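Heat-inducible transcription repressor hrcA homolog (Thermotoga maritima, PDB 1STZ) probably represses the class I heat-shock operons grpE-dnaK-dnaJ and groELS by binding DNA, and so prevents their induction. Local coordinates at residues Y64-I68 with T80-F86; E117-A123 with I137-N141; V289-K293 with N317-F321. Residues are numbered along the deposited sequence.

Contact 1 (Y64-I68 with T80-F86); sequences YLGYI and TDKGLRF
Tyr67, Lys82 and Thr80 carry most of this contact, which joins the turn after helix 52-64 to the start of helix 81-94. The turn leaves helix 52-64 through a Schellman motif. Gly66 (phi 89°, psi 17°) has the positive phi that glycine favours. Tyr67 (chi1 m) lies 4.3 Å from Gly83, CA to CA. Lys82 is extended, with all four chi angles t, and runs over one face of the Tyr67 ring. Its CD sits 4.2 Å from the Tyr67 ring centroid, a CH-pi contact, and its NZ 4.4 Å from the same centroid, a cation-pi contact. Lys82 NZ also donates to Leu65 O at 2.8 Å. Thr80 (chi1 p) is the N-cap of helix 81-94. Thr80 OG1 accepts from Gly83 N at 3.2 Å and donates to Gly66 O at 2.6 Å. Thr80 N donates to Tyr67 O at 3.0 Å. Gly83 CA approaches Tyr67 O to 3.4 Å, and any side chain at Gly83 would run into this oxygen. The chain between the two helices forms the short hairpin 68-69/78-79, consistent with the wing of a winged helix-turn-helix. Tyr67 CE2 lies 4.1 Å from Phe86 CB, and Leu23 of helix 17-33 touches both side chains.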
# COMPACT_ATOMS: atom_id res chain seq x y z
N TYR A 64 -13.73 -14.91 41.49
CA TYR A 64 -13.12 -15.04 42.81
C TYR A 64 -11.62 -14.73 42.76
O TYR A 64 -11.07 -14.16 43.70
CB TYR A 64 -13.38 -16.46 43.36
CG TYR A 64 -12.80 -16.71 44.72
CD1 TYR A 64 -13.54 -16.48 45.88
CD2 TYR A 64 -11.49 -17.17 44.86
CE1 TYR A 64 -12.99 -16.72 47.14
CE2 TYR A 64 -10.94 -17.42 46.12
CZ TYR A 64 -11.69 -17.17 47.25
OH TYR A 64 -11.14 -17.40 48.49
N LEU A 65 -10.96 -15.08 41.65
CA LEU A 65 -9.52 -14.85 41.49
C LEU A 65 -9.20 -13.50 40.85
O LEU A 65 -8.04 -13.15 40.68
CB LEU A 65 -8.89 -15.97 40.66
CG LEU A 65 -8.98 -17.36 41.29
CD1 LEU A 65 -8.37 -18.38 40.33
CD2 LEU A 65 -8.29 -17.40 42.64
N GLY A 66 -10.24 -12.74 40.51
CA GLY A 66 -10.10 -11.35 40.09
C GLY A 66 -9.87 -11.12 38.60
O GLY A 66 -9.44 -10.04 38.23
N TYR A 67 -10.16 -12.13 37.78
CA TYR A 67 -9.95 -12.06 36.33
C TYR A 67 -11.08 -11.35 35.59
O TYR A 67 -10.87 -10.82 34.49
CB TYR A 67 -9.78 -13.47 35.74
CG TYR A 67 -8.44 -14.10 36.08
CD1 TYR A 67 -8.35 -15.17 36.96
CD2 TYR A 67 -7.27 -13.59 35.54
CE1 TYR A 67 -7.12 -15.73 37.27
CE2 TYR A 67 -6.04 -14.15 35.85
CZ TYR A 67 -5.97 -15.21 36.70
OH TYR A 67 -4.74 -15.73 36.99
N ILE A 68 -12.27 -11.35 36.20
CA ILE A 68 -13.48 -10.77 35.61
C ILE A 68 -14.38 -10.17 36.68
O ILE A 68 -14.29 -10.53 37.85
CB ILE A 68 -14.26 -11.83 34.83
CG1 ILE A 68 -14.72 -12.98 35.75
CG2 ILE A 68 -13.43 -12.38 33.68
CD1 ILE A 68 -15.64 -13.99 35.06
N THR A 80 -11.27 -7.91 33.94
CA THR A 80 -10.49 -6.91 34.66
C THR A 80 -9.19 -6.69 33.96
O THR A 80 -8.91 -7.33 32.96
CB THR A 80 -10.22 -7.41 36.09
OG1 THR A 80 -9.41 -8.57 36.04
CG2 THR A 80 -11.52 -7.85 36.79
N ASP A 81 -8.37 -5.77 34.47
CA ASP A 81 -7.02 -5.58 33.93
C ASP A 81 -6.21 -6.87 34.05
O ASP A 81 -5.38 -7.17 33.20
CB ASP A 81 -6.29 -4.43 34.63
CG ASP A 81 -6.88 -3.08 34.29
OD1 ASP A 81 -7.66 -3.00 33.31
OD2 ASP A 81 -6.65 -2.04 34.94
N LYS A 82 -6.45 -7.64 35.11
CA LYS A 82 -5.78 -8.92 35.29
C LYS A 82 -6.19 -9.90 34.18
O LYS A 82 -5.36 -10.61 33.63
CB LYS A 82 -6.08 -9.49 36.67
CG LYS A 82 -5.22 -10.67 37.03
CD LYS A 82 -5.70 -11.29 38.30
CE LYS A 82 -4.76 -12.37 38.79
NZ LYS A 82 -5.34 -13.02 40.00
N GLY A 83 -7.47 -9.93 33.85
CA GLY A 83 -7.95 -10.77 32.77
C GLY A 83 -7.45 -10.36 31.41
O GLY A 83 -7.17 -11.20 30.57
N LEU A 84 -7.33 -9.06 31.18
CA LEU A 84 -6.73 -8.58 29.94
C LEU A 84 -5.26 -8.99 29.83
O LEU A 84 -4.83 -9.37 28.76
CB LEU A 84 -6.88 -7.07 29.80
CG LEU A 84 -8.33 -6.62 29.67
CD1 LEU A 84 -8.39 -5.08 29.79
CD2 LEU A 84 -8.93 -7.09 28.37
N ARG A 85 -4.52 -8.90 30.93
CA ARG A 85 -3.11 -9.31 30.97
C ARG A 85 -3.00 -10.80 30.70
O ARG A 85 -2.15 -11.22 29.95
CB ARG A 85 -2.48 -8.95 32.31
CG ARG A 85 -1.11 -9.57 32.65
CD ARG A 85 0.02 -9.33 31.66
NE ARG A 85 0.36 -7.92 31.53
CZ ARG A 85 1.33 -7.45 30.75
NH1 ARG A 85 2.10 -8.26 30.03
NH2 ARG A 85 1.55 -6.16 30.72
N PHE A 86 -3.88 -11.59 31.31
CA PHE A 86 -3.86 -13.04 31.08
C PHE A 86 -4.06 -13.32 29.60
O PHE A 86 -3.33 -14.11 29.03
CB PHE A 86 -4.96 -13.73 31.90
CG PHE A 86 -5.13 -15.20 31.56
CD1 PHE A 86 -4.37 -16.15 32.22
CD2 PHE A 86 -6.01 -15.60 30.57
CE1 PHE A 86 -4.52 -17.50 31.91
CE2 PHE A 86 -6.17 -16.94 30.26
CZ PHE A 86 -5.42 -17.89 30.93
O HOH W 1 -4.55 -16.25 40.04

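Contact 2 (E117-A123 with I137-N141); sequences EKVLFLA and IERPN
Leu120, in the m,t rotamer, is the apolar centre of this contact between helix 116-131 and the end of strand 134-138. Its CA-to-CB bond points toward the strand, and its CA lies 7.3 Å from that of Ile137. Leu120 CD2 packs on Ile137 CG2 at 4.0 Å, and Leu120 CD1 meets Pro140 CD at 4.0 Å. Ile137, also m,t, extends CD1 to within 3.6 Å of Leu120 O and 4.3 Å of Ala123 CB. Leu120 and Ala123 are one helical turn apart, so Ile137 CD1 meets both on one side of the helix. The strand ends at Glu138, and Arg139 and Pro140 continue in extended form (phi/psi -67/156° and -57/140°). Tyr294 of strand 287-296 touches Leu120, Ile137 and Pro140. Phe332 of helix 314-334 also packs on Leu120.

Further out, Glu117 (chi1 t, chi2 p) and Arg139 (chi1 m, chi2 and chi3 t) reach toward each other. Arg139 NH2 donates to Glu117 OE1 at 2.8 Å, and Arg139 NE donates to Glu117 OE2 at 2.9 Å. This is a helix packed on an antiparallel sheet, apolar inside. The paired salt-bridge bonds constrain guanidinium and carboxylate to lie side by side. Arg139 NH1 donates to Glu229 O, so the marginal charges are satisfied.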
# COMPACT_ATOMS: atom_id res chain seq x y z
N GLU A 117 12.82 12.25 8.88
CA GLU A 117 11.54 12.79 9.33
C GLU A 117 10.38 12.16 8.58
O GLU A 117 9.37 11.78 9.19
CB GLU A 117 11.53 14.32 9.19
CG GLU A 117 10.22 15.01 9.54
CD GLU A 117 9.78 14.83 11.00
OE1 GLU A 117 8.57 14.92 11.25
OE2 GLU A 117 10.65 14.57 11.87
N LYS A 118 10.53 12.01 7.27
CA LYS A 118 9.52 11.37 6.44
C LYS A 118 9.38 9.86 6.78
O LYS A 118 8.28 9.30 6.72
CB LYS A 118 9.84 11.58 4.96
CG LYS A 118 8.86 10.95 3.98
CD LYS A 118 7.47 11.57 4.08
CE LYS A 118 6.54 11.02 2.99
NZ LYS A 118 5.50 12.01 2.59
N VAL A 119 10.48 9.22 7.16
CA VAL A 119 10.43 7.81 7.53
C VAL A 119 9.65 7.65 8.84
O VAL A 119 8.83 6.76 8.95
CB VAL A 119 11.82 7.16 7.67
CG1 VAL A 119 11.68 5.76 8.22
CG2 VAL A 119 12.53 7.10 6.32
N LEU A 120 9.89 8.52 9.81
CA LEU A 120 9.15 8.51 11.07
C LEU A 120 7.67 8.83 10.83
O LEU A 120 6.79 8.26 11.47
CB LEU A 120 9.73 9.52 12.07
CG LEU A 120 11.17 9.29 12.53
CD1 LEU A 120 11.61 10.38 13.51
CD2 LEU A 120 11.37 7.89 13.12
N PHE A 121 7.41 9.75 9.90
CA PHE A 121 6.05 10.14 9.53
C PHE A 121 5.26 8.94 8.98
O PHE A 121 4.11 8.72 9.36
CB PHE A 121 6.07 11.25 8.45
CG PHE A 121 4.68 11.72 8.04
CD1 PHE A 121 4.04 11.18 6.95
CD2 PHE A 121 4.00 12.67 8.80
CE1 PHE A 121 2.75 11.60 6.59
CE2 PHE A 121 2.71 13.10 8.44
CZ PHE A 121 2.09 12.56 7.35
N LEU A 122 5.88 8.18 8.08
CA LEU A 122 5.23 7.02 7.49
C LEU A 122 4.99 5.93 8.51
O LEU A 122 3.94 5.33 8.53
CB LEU A 122 6.04 6.47 6.32
CG LEU A 122 6.08 7.39 5.11
CD1 LEU A 122 7.20 6.98 4.16
CD2 LEU A 122 4.74 7.39 4.38
N ALA A 123 5.99 5.68 9.35
CA ALA A 123 5.87 4.67 10.39
C ALA A 123 4.74 4.98 11.37
O ALA A 123 3.93 4.11 11.66
CB ALA A 123 7.21 4.48 11.14
N ILE A 137 6.10 9.07 18.42
CA ILE A 137 7.47 8.65 18.13
C ILE A 137 8.42 9.77 18.55
O ILE A 137 8.34 10.88 18.04
CB ILE A 137 7.67 8.36 16.64
CG1 ILE A 137 6.67 7.29 16.17
CG2 ILE A 137 9.11 7.90 16.37
CD1 ILE A 137 6.87 6.85 14.76
N GLU A 138 9.32 9.46 19.46
CA GLU A 138 10.39 10.35 19.84
C GLU A 138 11.39 10.53 18.67
O GLU A 138 11.99 9.55 18.22
CB GLU A 138 11.09 9.80 21.07
CG GLU A 138 11.91 10.81 21.84
CD GLU A 138 12.59 10.22 23.06
OE1 GLU A 138 12.80 8.98 23.13
OE2 GLU A 138 12.94 11.02 23.96
N ARG A 139 11.54 11.77 18.17
CA ARG A 139 12.53 12.12 17.16
C ARG A 139 13.95 12.00 17.72
O ARG A 139 14.16 12.10 18.92
CB ARG A 139 12.31 13.57 16.66
CG ARG A 139 10.97 13.81 16.01
CD ARG A 139 10.79 15.21 15.41
NE ARG A 139 9.66 15.26 14.48
CZ ARG A 139 8.42 15.66 14.74
NH1 ARG A 139 8.04 16.05 15.95
NH2 ARG A 139 7.52 15.66 13.77
N PRO A 140 14.95 11.79 16.87
CA PRO A 140 16.32 11.72 17.36
C PRO A 140 16.67 13.01 18.12
O PRO A 140 16.26 14.10 17.73
CB PRO A 140 17.15 11.60 16.08
CG PRO A 140 16.20 11.04 15.09
CD PRO A 140 14.88 11.68 15.40
N ASN A 141 17.39 12.87 19.23
CA ASN A 141 17.74 14.01 20.07
C ASN A 141 18.70 14.92 19.31
O ASN A 141 19.71 14.46 18.80
CB ASN A 141 18.36 13.51 21.37
CG ASN A 141 18.35 14.56 22.48
OD1 ASN A 141 18.54 15.77 22.24
ND2 ASN A 141 18.12 14.10 23.71

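Contact 3 (V289-K293 with N317-F321); sequences VFSGK and NHRVF
This is a helix packed on an antiparallel sheet, consistent with the GAF-clan assignment of the C-terminal family. Strand 289-293 is extended, with Gly292 almost fully so (phi/psi -179/174°), and 317-321 is helical. The two run nearly parallel, with axes 9.8 Å apart and a crossing angle of -24°. Phe290 CA lies 7.6 Å from His318 CA.

The aromatic contacts dominate. Phe290 (chi1 m) and Phe321 (chi1 t) both point across the interface. Their ring centroids are 5.8 Å apart and the planes meet obliquely at 41°. Phe290 CB lies over the face of the Phe321 ring, 3.8 Å from its centroid and 8° off the normal, a CH-pi contact.

Van der Waals contacts flank this pair. Phe290 CE1 touches Asn317 CB at 3.7 Å, and Phe290 CE2 touches His318 CB at 3.9 Å. Asn317 ND2 hydrogen-bonds to Thr312 OG1. No hydrogen bond joins the segments.

A side chain at Gly292 would crowd Phe321. Phe321 CZ reaches Ser291 CA at 3.6 Å and Phe290 O at 3.5 Å.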
# COMPACT_ATOMS: atom_id res chain seq x y z
N VAL A 289 -0.86 0.86 26.64
CA VAL A 289 0.25 1.41 25.87
C VAL A 289 1.27 0.36 25.51
O VAL A 289 1.78 -0.31 26.39
CB VAL A 289 1.12 2.41 26.66
CG1 VAL A 289 1.71 3.47 25.72
CG2 VAL A 289 0.44 2.95 27.84
N PHE A 290 1.58 0.23 24.24
CA PHE A 290 2.77 -0.49 23.79
C PHE A 290 3.92 0.49 23.70
O PHE A 290 3.77 1.59 23.22
CB PHE A 290 2.56 -1.14 22.43
CG PHE A 290 1.79 -2.42 22.48
CD1 PHE A 290 0.43 -2.41 22.47
CD2 PHE A 290 2.44 -3.64 22.56
CE1 PHE A 290 -0.29 -3.61 22.53
CE2 PHE A 290 1.72 -4.82 22.61
CZ PHE A 290 0.36 -4.80 22.58
N SER A 291 5.07 0.08 24.19
CA SER A 291 6.23 0.91 24.09
C SER A 291 7.46 0.08 23.75
O SER A 291 7.50 -1.15 23.97
CB SER A 291 6.43 1.69 25.38
OG SER A 291 6.75 0.83 26.47
N GLY A 292 8.44 0.75 23.18
CA GLY A 292 9.69 0.14 22.76
C GLY A 292 10.60 1.21 22.18
O GLY A 292 10.20 2.36 22.02
N LYS A 293 11.83 0.85 21.86
CA LYS A 293 12.77 1.79 21.26
C LYS A 293 13.18 1.33 19.88
O LYS A 293 13.18 0.14 19.60
CB LYS A 293 14.01 1.92 22.13
CG LYS A 293 13.73 2.32 23.56
CD LYS A 293 15.00 2.73 24.26
CE LYS A 293 14.80 2.96 25.74
NZ LYS A 293 14.81 1.68 26.48
N ASN A 317 -2.08 -5.60 17.57
CA ASN A 317 -1.31 -4.42 17.96
C ASN A 317 0.17 -4.75 18.21
O ASN A 317 1.05 -3.97 17.85
CB ASN A 317 -1.89 -3.74 19.20
CG ASN A 317 -3.27 -3.15 18.96
OD1 ASN A 317 -3.77 -3.13 17.85
ND2 ASN A 317 -3.89 -2.70 20.03
N HIS A 318 0.40 -5.89 18.86
CA HIS A 318 1.75 -6.38 19.13
C HIS A 318 2.49 -6.64 17.84
O HIS A 318 3.63 -6.23 17.66
CB HIS A 318 1.76 -7.66 19.96
CG HIS A 318 3.13 -8.17 20.25
ND1 HIS A 318 3.71 -9.20 19.54
CD2 HIS A 318 4.07 -7.74 21.13
CE1 HIS A 318 4.94 -9.39 19.98
NE2 HIS A 318 5.19 -8.52 20.94
N ARG A 319 1.82 -7.34 16.93
CA ARG A 319 2.42 -7.71 15.66
C ARG A 319 2.81 -6.49 14.83
O ARG A 319 3.90 -6.44 14.29
CB ARG A 319 1.44 -8.56 14.89
CG ARG A 319 1.86 -8.99 13.51
CD ARG A 319 0.66 -9.17 12.59
NE ARG A 319 -0.36 -9.93 13.28
CZ ARG A 319 -1.67 -9.75 13.20
NH1 ARG A 319 -2.22 -8.85 12.40
NH2 ARG A 319 -2.45 -10.52 13.93
N VAL A 320 1.90 -5.53 14.72
CA VAL A 320 2.11 -4.35 13.92
C VAL A 320 3.20 -3.47 14.54
O VAL A 320 4.03 -2.93 13.82
CB VAL A 320 0.80 -3.54 13.76
CG1 VAL A 320 1.06 -2.21 13.12
CG2 VAL A 320 -0.18 -4.30 12.93
N PHE A 321 3.23 -3.38 15.87
CA PHE A 321 4.14 -2.50 16.60
C PHE A 321 5.52 -3.03 16.47
O PHE A 321 6.43 -2.32 16.08
CB PHE A 321 3.72 -2.42 18.05
CG PHE A 321 4.46 -1.40 18.88
CD1 PHE A 321 3.97 -0.12 19.00
CD2 PHE A 321 5.58 -1.76 19.63
CE1 PHE A 321 4.60 0.81 19.82
CE2 PHE A 321 6.22 -0.84 20.45
CZ PHE A 321 5.74 0.45 20.53

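How the contacts relate
Contact 3 is buried near the middle of the chain. Contacts 1 and 2 are only partly buried. Contact 3 has no hydrogen bond between its segments and relies on aromatic packing. Contact 2 is apolar inside but has a salt bridge at its edge. Contact 1 combines bonds to backbone carbonyls and a helix cap with a lysine laid over a tyrosine ring. Contacts 2 and 3 reach the same five-stranded sheet, through strands 134-138 and 287-296. Helices 116-131 and 314-334, which also touch each other, pack on it. The centres of contacts 2 and 3 are about 15 Å apart. Contact 1 belongs to different elements, and its centre is about 36 Å from that of contact 2.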